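PDB 4M7S: BtrN from Bacillus circulans, which catalyses the S-adenosylmethionine-dependent radical oxidation of 2-deoxy-scyllo-inosamine to amino-dideoxy-scyllo-inosose in butirosin biosynthesis, using two [4Fe-4S] clusters. Local coordinates for residues 99-102 and 103-107. Residues are numbered along the deposited sequence; the frame is centred on the assembly and turned at random.
Sequences KRLQ and TLTEL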
loop_
_atom_site.group_PDB
_atom_site.type_symbol
_atom_site.label_atom_id
_atom_site.label_comp_id
_atom_site.label_asym_id
_atom_site.label_seq_id
_atom_site.Cartn_x
_atom_site.Cartn_y
_atom_site.Cartn_z
ATOM N N LYS A 99 19.557 9.622 11.798
ATOM C CA LYS A 99 19.343 8.652 12.868
ATOM C C LYS A 99 18.152 7.721 12.618
ATOM O O LYS A 99 18.274 6.500 12.776
ATOM C CB LYS A 99 19.175 9.389 14.196
ATOM C CG LYS A 99 19.046 8.498 15.406
ATOM C CD LYS A 99 19.234 9.342 16.668
ATOM C CE LYS A 99 18.303 8.906 17.777
ATOM N NZ LYS A 99 18.793 7.692 18.468
ATOM N N ARG A 100 17.001 8.279 12.246
ATOM C CA ARG A 100 15.841 7.446 11.894
ATOM C C ARG A 100 16.184 6.526 10.723
ATOM O O ARG A 100 15.811 5.351 10.703
ATOM C CB ARG A 100 14.615 8.299 11.524
ATOM C CG ARG A 100 14.030 9.108 12.675
ATOM C CD ARG A 100 13.537 8.217 13.817
ATOM N NE ARG A 100 12.284 7.516 13.515
ATOM C CZ ARG A 100 12.097 6.203 13.673
ATOM N NH1 ARG A 100 13.082 5.425 14.122
ATOM N NH2 ARG A 100 10.919 5.662 13.394
ATOM N N LEU A 101 16.905 7.065 9.751
ATOM C CA LEU A 101 17.273 6.299 8.563
ATOM C C LEU A 101 18.090 5.071 8.964
ATOM O O LEU A 101 17.805 3.950 8.535
ATOM C CB LEU A 101 18.095 7.180 7.623
ATOM C CG LEU A 101 18.350 6.772 6.170
ATOM C CD1 LEU A 101 19.025 7.930 5.453
ATOM C CD2 LEU A 101 19.210 5.530 6.044
ATOM N N GLN A 102 19.127 5.288 9.765
ATOM C CA GLN A 102 20.020 4.195 10.107
ATOM C C GLN A 102 19.325 3.191 11.014
ATOM O O GLN A 102 19.557 1.993 10.908
ATOM C CB GLN A 102 21.314 4.722 10.733
ATOM C CG GLN A 102 22.157 5.560 9.770
ATOM C CD GLN A 102 23.573 5.791 10.280
ATOM O OE1 GLN A 102 23.918 5.384 11.389
ATOM N NE2 GLN A 102 24.399 6.446 9.470
ATOM N N THR A 103 18.465 3.696 11.893
ATOM C CA THR A 103 17.688 2.859 12.804
ATOM C C THR A 103 16.708 1.991 12.014
ATOM O O THR A 103 16.657 0.781 12.202
ATOM C CB THR A 103 16.907 3.720 13.818
ATOM O OG1 THR A 103 17.832 4.412 14.664
ATOM C CG2 THR A 103 15.987 2.865 14.664
ATOM N N LEU A 104 15.936 2.618 11.130
ATOM C CA LEU A 104 14.985 1.884 10.301
ATOM C C LEU A 104 15.675 0.872 9.389
ATOM O O LEU A 104 15.163 -0.229 9.187
ATOM C CB LEU A 104 14.110 2.856 9.496
ATOM C CG LEU A 104 13.114 3.582 10.412
ATOM C CD1 LEU A 104 12.441 4.755 9.720
ATOM C CD2 LEU A 104 12.079 2.598 10.954
ATOM N N THR A 105 16.836 1.239 8.844
ATOM C CA THR A 105 17.606 0.301 8.028
ATOM C C THR A 105 18.021 -0.938 8.838
ATOM O O THR A 105 17.843 -2.072 8.393
ATOM C CB THR A 105 18.838 0.971 7.404
ATOM O OG1 THR A 105 18.416 2.051 6.567
ATOM C CG2 THR A 105 19.622 -0.025 6.564
ATOM N N GLU A 106 18.570 -0.721 10.029
ATOM C CA GLU A 106 18.966 -1.837 10.892
ATOM C C GLU A 106 17.774 -2.725 11.260
ATOM O O GLU A 106 17.906 -3.941 11.361
ATOM C CB GLU A 106 19.639 -1.319 12.158
ATOM C CG GLU A 106 19.812 -2.370 13.250
ATOM C CD GLU A 106 20.398 -1.787 14.527
ATOM O OE1 GLU A 106 19.662 -1.695 15.534
ATOM O OE2 GLU A 106 21.592 -1.420 14.519
ATOM N N LEU A 107 16.610 -2.113 11.447
ATOM C CA LEU A 107 15.400 -2.861 11.795
ATOM C C LEU A 107 14.831 -3.700 10.647
ATOM O O LEU A 107 14.095 -4.654 10.890
ATOM C CB LEU A 107 14.329 -1.921 12.341
ATOM C CG LEU A 107 14.664 -1.249 13.676
ATOM C CD1 LEU A 107 13.619 -0.199 13.966
ATOM C CD2 LEU A 107 14.741 -2.251 14.811
HETATM O O HOH W 1 15.557 6.533 15.624
#
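Thr103 grips the carbonyl of Lys99 twice. Its backbone N donates to Lys99 O at 2.9 Å, and its hydroxyl OG1 donates to the same oxygen at 2.8 Å. The two donors come from opposite faces of the carbonyl plane. The hydroxyl sits 37° out of that plane, off the lone pairs. Thr105 repeats the pattern two residues on, with OG1 at 2.8 Å from Leu101 O and the backbone N on the other face. In both threonines the hydroxyl stands beside the backbone N and opposite the carbonyl carbon (chi1 -65° and -60°). This turns OG1 back over the preceding turn of helix. Leu101 runs alongside Thr105, pointing the same way, and its CD2 lies 3.6 Å from Thr105 OG1. Arg100 O accepts from Leu104 N, and Gln102 O from Glu106 N. All of this belongs to helix 98-107, the crossover helix of a beta-alpha-beta unit between strands 86-91 and 111-116 in the radical SAM domain. Leu101, Leu104 and Thr105 touch Phe112 of the second strand. The Arg100 chain bends at chi2 and chi3, which folds its guanidinium toward the C-terminal end of the helix, against Thr103 and Leu104. Leu104 CD1 then lies over one face, toward the rim, 4.1 Å from Arg100 NH2. Thr103 CG2 meets the edge, 3.9 Å from Arg100 NH1. The charge of Arg100 is paired with Asp72 of helix 71-81 through NH1. Arg100 NH1 also donates to a water 3.1 Å away, and that water gives a weak bond to Thr103 OG1. The Gln102 amide reaches one turn back, NE2 donating to Glu98 OE1.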